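Long-range contact in pseudoazurin (Blue copper protein) (Sinorhizobium meliloti, PDB 3TU6), which binds one copper ion and probably carries electrons in the periplasm, as blue copper proteins of the cupredoxin family do: residues M77-A91 against I106-F120. Numbering follows the deposited sequence.
Sequences MYQCAPHVGMGMIGA and IKYPGKSKAAAEKIF. With CU (copper (II) ion), chain B.
I89 and A91, on a strand of the cupredoxin beta-barrel, pack against I119 and its neighbours on the C-terminal helix; the axes of strand 89-91 and helix 112-120 come within 8.6 Å, their N-to-C directions 21° apart, nearly parallel. The loop joining strands 77-79 and 89-91 carries C80, H83 and M88, which with H42 bind copper; turn P109-S112 and the helix's first turn pack against V84-G87 of this loop.

Apolar packing dominates. With I89 CG1 between the backbone N and carbonyl carbon (chi1 58°) and the chain extended beyond it, CD1 reaches the helix, 3.3 Å from S112 O and beside A116 CB; CG1 meets A115 CB. Alanines suit these positions because their short side chains let the isoleucine approach the helix backbone. Further along, A91 CB touches I119 CG2 at 3.5 Å. M77, bent at chi2 and chi3, brings CE to 3.4 Å from Y108 OH, and its SD makes an oblique Met-aromatic contact with F120, 5.0 Å from the ring centroid. A116 CB covers one face of the Y108 ring, while Y108 OH hydrogen-bonds to V103 O; an alanine at Y108 would probably open a gap beside M77 CE and I89 CD1 and cost V103 O this partner.

In the type II' turn, glycine suits G110: phi is positive and a CB would clash with G85 O. S112 OG hydrogen-bonds back to P109 O (2.6 Å). One hydrogen bond crosses the contact: K111 N to G85 O, 2.9 Å and 167°, the donor above the carbonyl plane.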
ATOM      1  N   MET A  77       5.397   0.689   0.257  1.00 19.69           N
ATOM      2  CA  MET A  77       4.576   0.447   1.444  1.00 20.04           C
ATOM      3  C   MET A  77       3.873   1.735   1.857  1.00 20.26           C
ATOM      4  O   MET A  77       4.527   2.738   2.151  1.00 21.13           O
ATOM      5  CB  MET A  77       5.435  -0.063   2.603  1.00 20.04           C
ATOM      6  CG  MET A  77       6.191  -1.354   2.310  1.00 20.00           C
ATOM      7  SD  MET A  77       5.134  -2.770   1.949  1.00 22.39           S
ATOM      8  CE  MET A  77       4.287  -2.985   3.516  1.00 13.33           C
ATOM      9  N   TYR A  78       2.542   1.698   1.875  1.00 19.93           N
ATOM     10  CA  TYR A  78       1.727   2.868   2.200  1.00 19.40           C
ATOM     11  C   TYR A  78       0.726   2.537   3.307  1.00 19.70           C
ATOM     12  O   TYR A  78       0.497   1.365   3.619  1.00 20.59           O
ATOM     13  CB  TYR A  78       1.008   3.378   0.947  1.00 18.97           C
ATOM     14  CG  TYR A  78      -0.045   2.441   0.397  1.00 19.57           C
ATOM     15  CD1 TYR A  78      -1.359   2.501   0.852  1.00 10.53           C
ATOM     16  CD2 TYR A  78       0.269   1.497  -0.578  1.00 17.58           C
ATOM     17  CE1 TYR A  78      -2.327   1.646   0.362  1.00 13.39           C
ATOM     18  CE2 TYR A  78      -0.700   0.639  -1.085  1.00 20.81           C
ATOM     19  CZ  TYR A  78      -1.997   0.720  -0.610  1.00 16.49           C
ATOM     20  OH  TYR A  78      -2.968  -0.120  -1.100  1.00 16.41           O
ATOM     21  N   GLN A  79       0.126   3.573   3.888  1.00 16.70           N
ATOM     22  CA  GLN A  79      -0.741   3.406   5.053  1.00 16.99           C
ATOM     23  C   GLN A  79      -1.938   4.347   5.045  1.00 16.63           C
ATOM     24  O   GLN A  79      -1.971   5.325   4.297  1.00 19.00           O
ATOM     25  CB  GLN A  79       0.065   3.650   6.333  1.00 16.59           C
ATOM     26  CG  GLN A  79       0.561   5.089   6.496  1.00 19.08           C
ATOM     27  CD  GLN A  79       1.293   5.317   7.805  1.00 27.50           C
ATOM     28  OE1 GLN A  79       2.112   4.500   8.225  1.00 29.16           O
ATOM     29  NE2 GLN A  79       1.003   6.439   8.454  1.00 25.64           N
ATOM     30  N   CYS A  80      -2.915   4.029   5.890  1.00 15.21           N
ATOM     31  CA  CYS A  80      -3.982   4.954   6.253  1.00 18.29           C
ATOM     32  C   CYS A  80      -3.656   5.493   7.641  1.00 18.49           C
ATOM     33  O   CYS A  80      -3.597   4.729   8.602  1.00 19.18           O
ATOM     34  CB  CYS A  80      -5.334   4.240   6.277  1.00 16.90           C
ATOM     35  SG  CYS A  80      -6.691   5.250   6.911  1.00 20.67           S
ATOM     36  N   ALA A  81      -3.446   6.804   7.745  1.00 20.18           N
ATOM     37  CA  ALA A  81      -3.011   7.418   9.005  1.00 21.67           C
ATOM     38  C   ALA A  81      -3.981   7.163  10.167  1.00 21.63           C
ATOM     39  O   ALA A  81      -3.548   6.766  11.250  1.00 24.26           O
ATOM     40  CB  ALA A  81      -2.771   8.917   8.820  1.00 23.44           C
ATOM     41  N   PRO A  82      -5.290   7.393   9.952  1.00 20.13           N
ATOM     42  CA  PRO A  82      -6.267   7.088  11.001  1.00 20.84           C
ATOM     43  C   PRO A  82      -6.274   5.638  11.501  1.00 19.67           C
ATOM     44  O   PRO A  82      -6.472   5.409  12.694  1.00 20.31           O
ATOM     45  CB  PRO A  82      -7.605   7.421  10.334  1.00 23.11           C
ATOM     46  CG  PRO A  82      -7.277   8.484   9.363  1.00 19.93           C
ATOM     47  CD  PRO A  82      -5.891   8.192   8.865  1.00 19.87           C
ATOM     48  N   HIS A  83      -6.055   4.675  10.606  1.00 19.50           N
ATOM     49  CA  HIS A  83      -6.237   3.260  10.938  1.00 18.11           C
ATOM     50  C   HIS A  83      -4.974   2.398  10.808  1.00 17.92           C
ATOM     51  O   HIS A  83      -5.066   1.170  10.841  1.00 18.64           O
ATOM     52  CB  HIS A  83      -7.360   2.670  10.080  1.00 17.51           C
ATOM     53  CG  HIS A  83      -8.629   3.466  10.121  1.00 16.06           C
ATOM     54  ND1 HIS A  83      -9.133   4.119   9.016  1.00 21.29           N
ATOM     55  CD2 HIS A  83      -9.486   3.726  11.135  1.00 16.61           C
ATOM     56  CE1 HIS A  83     -10.252   4.738   9.347  1.00 17.47           C
ATOM     57  NE2 HIS A  83     -10.488   4.517  10.627  1.00 20.01           N
ATOM     58  N   VAL A  84      -3.802   3.020  10.679  1.00 18.48           N
ATOM     59  CA  VAL A  84      -2.556   2.256  10.544  1.00 17.60           C
ATOM     60  C   VAL A  84      -2.324   1.354  11.757  1.00 19.66           C
ATOM     61  O   VAL A  84      -1.933   0.196  11.603  1.00 18.98           O
ATOM     62  CB  VAL A  84      -1.313   3.155  10.309  1.00 19.35           C
ATOM     63  CG1 VAL A  84      -1.114   4.143  11.453  1.00 20.20           C
ATOM     64  CG2 VAL A  84      -0.068   2.292  10.114  1.00 13.31           C
ATOM     65  N   GLY A  85      -2.593   1.874  12.953  1.00 20.14           N
ATOM     66  CA  GLY A  85      -2.463   1.101  14.186  1.00 21.76           C
ATOM     67  C   GLY A  85      -3.406  -0.089  14.256  1.00 22.59           C
ATOM     68  O   GLY A  85      -3.124  -1.067  14.947  1.00 17.43           O
ATOM     69  N   MET A  86      -4.527   0.004  13.540  1.00 22.10           N
ATOM     70  CA  MET A  86      -5.483  -1.097  13.414  1.00 23.30           C
ATOM     71  C   MET A  86      -5.100  -2.075  12.296  1.00 23.79           C
ATOM     72  O   MET A  86      -5.774  -3.088  12.102  1.00 26.46           O
ATOM     73  CB  MET A  86      -6.888  -0.547  13.149  1.00 23.57           C
ATOM     74  CG  MET A  86      -7.397   0.411  14.219  1.00 22.68           C
ATOM     75  SD  MET A  86      -9.052   1.033  13.863  1.00 28.63           S
ATOM     76  CE  MET A  86     -10.026  -0.457  14.076  1.00 27.65           C
ATOM     77  N   GLY A  87      -4.036  -1.763  11.559  1.00 22.33           N
ATOM     78  CA  GLY A  87      -3.491  -2.660  10.539  1.00 21.18           C
ATOM     79  C   GLY A  87      -3.790  -2.275   9.099  1.00 19.12           C
ATOM     80  O   GLY A  87      -3.550  -3.069   8.189  1.00 16.99           O
ATOM     81  N   MET A  88      -4.296  -1.061   8.879  1.00 17.37           N
ATOM     82  CA  MET A  88      -4.666  -0.626   7.534  1.00 16.58           C
ATOM     83  C   MET A  88      -3.451  -0.134   6.747  1.00 19.26           C
ATOM     84  O   MET A  88      -3.206   1.071   6.631  1.00 16.07           O
ATOM     85  CB  MET A  88      -5.755   0.453   7.585  1.00 16.55           C
ATOM     86  CG  MET A  88      -6.326   0.795   6.214  1.00 14.25           C
ATOM     87  SD  MET A  88      -7.939   1.597   6.256  1.00 18.17           S
ATOM     88  CE  MET A  88      -8.254   1.764   4.501  1.00 19.63           C
ATOM     89  N   ILE A  89      -2.683  -1.086   6.222  1.00 20.79           N
ATOM     90  CA  ILE A  89      -1.596  -0.788   5.292  1.00 20.86           C
ATOM     91  C   ILE A  89      -1.778  -1.598   4.010  1.00 21.02           C
ATOM     92  O   ILE A  89      -2.512  -2.590   3.986  1.00 19.45           O
ATOM     93  CB  ILE A  89      -0.202  -1.076   5.903  1.00 20.86           C
ATOM     94  CG1 ILE A  89      -0.075  -2.539   6.340  1.00 19.66           C
ATOM     95  CG2 ILE A  89       0.058  -0.156   7.087  1.00 24.26           C
ATOM     96  CD1 ILE A  89       1.352  -2.946   6.671  1.00 17.60           C
ATOM     97  N   GLY A  90      -1.109  -1.158   2.951  1.00 20.61           N
ATOM     98  CA  GLY A  90      -1.120  -1.865   1.676  1.00 19.46           C
ATOM     99  C   GLY A  90       0.222  -1.771   0.984  1.00 18.28           C
ATOM    100  O   GLY A  90       1.106  -1.029   1.421  1.00 17.83           O
ATOM    101  N   ALA A  91       0.370  -2.522  -0.101  1.00 16.50           N
ATOM    102  CA  ALA A  91       1.610  -2.542  -0.863  1.00 17.74           C
ATOM    103  C   ALA A  91       1.343  -2.393  -2.355  1.00 19.32           C
ATOM    104  O   ALA A  91       0.322  -2.860  -2.864  1.00 20.13           O
ATOM    105  CB  ALA A  91       2.367  -3.832  -0.595  1.00 16.52           C
ATOM    106  N   ILE A 106      11.360  -1.243   8.175  1.00 30.37           N
ATOM    107  CA  ILE A 106      10.805   0.057   8.571  1.00 29.99           C
ATOM    108  C   ILE A 106       9.856  -0.089   9.768  1.00 30.91           C
ATOM    109  O   ILE A 106       9.579  -1.202  10.218  1.00 29.72           O
ATOM    110  CB  ILE A 106      10.095   0.786   7.390  1.00 30.13           C
ATOM    111  CG1 ILE A 106       8.758   0.126   7.036  1.00 25.43           C
ATOM    112  CG2 ILE A 106      11.008   0.836   6.170  1.00 28.61           C
ATOM    113  CD1 ILE A 106       8.058   0.780   5.860  1.00 27.41           C
ATOM    114  N   LYS A 107       9.365   1.039  10.275  1.00 30.77           N
ATOM    115  CA  LYS A 107       8.510   1.047  11.460  1.00 30.81           C
ATOM    116  C   LYS A 107       7.069   0.667  11.121  1.00 28.72           C
ATOM    117  O   LYS A 107       6.406   1.354  10.340  1.00 28.26           O
ATOM    118  CB  LYS A 107       8.533   2.428  12.126  1.00 31.21           C
ATOM    119  N   TYR A 108       6.600  -0.433  11.709  1.00 26.64           N
ATOM    120  CA  TYR A 108       5.214  -0.875  11.566  1.00 25.94           C
ATOM    121  C   TYR A 108       4.531  -0.858  12.934  1.00 26.60           C
ATOM    122  O   TYR A 108       4.640  -1.822  13.696  1.00 25.90           O
ATOM    123  CB  TYR A 108       5.158  -2.280  10.963  1.00 27.82           C
ATOM    124  CG  TYR A 108       5.634  -2.346   9.530  1.00 23.76           C
ATOM    125  CD1 TYR A 108       4.816  -1.927   8.488  1.00 22.20           C
ATOM    126  CD2 TYR A 108       6.904  -2.827   9.217  1.00 22.75           C
ATOM    127  CE1 TYR A 108       5.247  -1.982   7.169  1.00 23.30           C
ATOM    128  CE2 TYR A 108       7.343  -2.888   7.901  1.00 23.46           C
ATOM    129  CZ  TYR A 108       6.511  -2.461   6.882  1.00 17.37           C
ATOM    130  OH  TYR A 108       6.940  -2.515   5.576  1.00 18.31           O
ATOM    131  N   PRO A 109       3.827   0.244  13.256  1.00 25.18           N
ATOM    132  CA  PRO A 109       3.226   0.398  14.578  1.00 25.83           C
ATOM    133  C   PRO A 109       1.918  -0.373  14.741  1.00 24.93           C
ATOM    134  O   PRO A 109       1.119  -0.448  13.808  1.00 20.65           O
ATOM    135  CB  PRO A 109       2.957   1.902  14.657  1.00 25.30           C
ATOM    136  CG  PRO A 109       2.693   2.298  13.258  1.00 26.86           C
ATOM    137  CD  PRO A 109       3.547   1.408  12.393  1.00 24.91           C
ATOM    138  N   GLY A 110       1.709  -0.935  15.928  1.00 25.28           N
ATOM    139  CA  GLY A 110       0.466  -1.625  16.248  1.00 24.84           C
ATOM    140  C   GLY A 110       0.241  -2.860  15.395  1.00 23.69           C
ATOM    141  O   GLY A 110       1.159  -3.658  15.192  1.00 17.65           O
ATOM    142  N   LYS A 111      -0.978  -2.999  14.878  1.00 22.20           N
ATOM    143  CA  LYS A 111      -1.375  -4.191  14.124  1.00 23.84           C
ATOM    144  C   LYS A 111      -0.856  -4.222  12.682  1.00 24.45           C
ATOM    145  O   LYS A 111      -0.988  -5.245  12.007  1.00 26.61           O
ATOM    146  CB  LYS A 111      -2.899  -4.336  14.134  1.00 23.40           C
ATOM    147  CG  LYS A 111      -3.485  -4.554  15.522  1.00 29.55           C
ATOM    148  CD  LYS A 111      -4.970  -4.862  15.461  1.00 31.38           C
ATOM    149  CE  LYS A 111      -5.510  -5.247  16.826  1.00 35.23           C
ATOM    150  NZ  LYS A 111      -6.940  -5.653  16.767  1.00 31.24           N
ATOM    151  N   SER A 112      -0.266  -3.121  12.213  1.00 22.61           N
ATOM    152  CA  SER A 112       0.329  -3.075  10.870  1.00 23.26           C
ATOM    153  C   SER A 112       1.550  -3.987  10.719  1.00 24.08           C
ATOM    154  O   SER A 112       1.942  -4.310   9.597  1.00 23.13           O
ATOM    155  CB  SER A 112       0.712  -1.641  10.488  1.00 22.09           C
ATOM    156  OG  SER A 112       1.720  -1.128  11.338  1.00 30.00           O
ATOM    157  N   LYS A 113       2.152  -4.386  11.840  1.00 26.67           N
ATOM    158  CA  LYS A 113       3.266  -5.337  11.819  1.00 27.13           C
ATOM    159  C   LYS A 113       2.802  -6.713  11.337  1.00 25.70           C
ATOM    160  O   LYS A 113       3.445  -7.323  10.482  1.00 26.22           O
ATOM    161  CB  LYS A 113       3.914  -5.447  13.205  1.00 29.28           C
ATOM    162  CG  LYS A 113       5.143  -6.362  13.278  1.00 34.98           C
ATOM    163  CD  LYS A 113       6.234  -5.945  12.295  1.00 44.16           C
ATOM    164  CE  LYS A 113       7.502  -6.758  12.485  1.00 51.94           C
ATOM    165  NZ  LYS A 113       8.529  -6.420  11.459  1.00 54.45           N
ATOM    166  N   ALA A 114       1.687  -7.191  11.886  1.00 24.04           N
ATOM    167  CA  ALA A 114       1.085  -8.452  11.446  1.00 23.83           C
ATOM    168  C   ALA A 114       0.535  -8.336  10.021  1.00 24.77           C
ATOM    169  O   ALA A 114       0.606  -9.288   9.242  1.00 28.86           O
ATOM    170  CB  ALA A 114      -0.018  -8.879  12.406  1.00 24.10           C
ATOM    171  N   ALA A 115      -0.008  -7.166   9.691  1.00 22.24           N
ATOM    172  CA  ALA A 115      -0.493  -6.888   8.339  1.00 21.39           C
ATOM    173  C   ALA A 115       0.649  -6.901   7.323  1.00 21.42           C
ATOM    174  O   ALA A 115       0.492  -7.415   6.217  1.00 19.78           O
ATOM    175  CB  ALA A 115      -1.214  -5.549   8.302  1.00 19.39           C
ATOM    176  N   ALA A 116       1.791  -6.335   7.706  1.00 21.62           N
ATOM    177  CA  ALA A 116       2.976  -6.321   6.848  1.00 20.95           C
ATOM    178  C   ALA A 116       3.499  -7.739   6.608  1.00 21.33           C
ATOM    179  O   ALA A 116       3.838  -8.095   5.479  1.00 16.37           O
ATOM    180  CB  ALA A 116       4.064  -5.447   7.453  1.00 18.95           C
ATOM    181  N   GLU A 117       3.550  -8.542   7.669  1.00 24.71           N
ATOM    182  CA  GLU A 117       3.965  -9.945   7.566  1.00 25.98           C
ATOM    183  C   GLU A 117       3.089 -10.741   6.594  1.00 25.58           C
ATOM    184  O   GLU A 117       3.592 -11.592   5.860  1.00 26.54           O
ATOM    185  CB  GLU A 117       3.959 -10.611   8.947  1.00 27.89           C
ATOM    186  CG  GLU A 117       5.128 -10.188   9.837  1.00 36.26           C
ATOM    187  CD  GLU A 117       5.033 -10.733  11.255  1.00 47.88           C
ATOM    188  OE1 GLU A 117       4.183 -11.613  11.513  1.00 52.40           O
ATOM    189  OE2 GLU A 117       5.816 -10.279  12.116  1.00 55.20           O
ATOM    190  N   LYS A 118       1.786 -10.460   6.593  1.00 25.87           N
ATOM    191  CA  LYS A 118       0.860 -11.077   5.642  1.00 25.09           C
ATOM    192  C   LYS A 118       1.136 -10.599   4.215  1.00 24.06           C
ATOM    193  O   LYS A 118       1.086 -11.389   3.270  1.00 23.14           O
ATOM    194  CB  LYS A 118      -0.590 -10.763   6.021  1.00 26.23           C
ATOM    195  N   ILE A 119       1.427  -9.307   4.072  1.00 23.28           N
ATOM    196  CA  ILE A 119       1.740  -8.714   2.770  1.00 22.28           C
ATOM    197  C   ILE A 119       3.035  -9.281   2.187  1.00 22.29           C
ATOM    198  O   ILE A 119       3.090  -9.607   1.002  1.00 21.05           O
ATOM    199  CB  ILE A 119       1.840  -7.172   2.861  1.00 22.67           C
ATOM    200  CG1 ILE A 119       0.446  -6.563   3.029  1.00 21.62           C
ATOM    201  CG2 ILE A 119       2.502  -6.595   1.614  1.00 17.32           C
ATOM    202  CD1 ILE A 119       0.462  -5.120   3.484  1.00 23.13           C
ATOM    203  N   PHE A 120       4.067  -9.405   3.020  1.00 22.74           N
ATOM    204  CA  PHE A 120       5.361  -9.925   2.567  1.00 24.75           C
ATOM    205  C   PHE A 120       5.311 -11.413   2.214  1.00 25.91           C
ATOM    206  O   PHE A 120       6.000 -11.852   1.293  1.00 26.16           O
ATOM    207  CB  PHE A 120       6.451  -9.671   3.616  1.00 27.04           C
ATOM    208  CG  PHE A 120       6.743  -8.212   3.851  1.00 29.25           C
ATOM    209  CD1 PHE A 120       7.044  -7.368   2.787  1.00 35.36           C
ATOM    210  CD2 PHE A 120       6.738  -7.685   5.137  1.00 31.09           C
ATOM    211  CE1 PHE A 120       7.316  -6.025   3.000  1.00 36.35           C
ATOM    212  CE2 PHE A 120       7.008  -6.341   5.355  1.00 28.04           C
ATOM    213  CZ  PHE A 120       7.300  -5.513   4.284  1.00 34.42           C
TER
HETATM  214 CU    CU B 201      -8.471   3.903   7.064  1.00 19.69          CU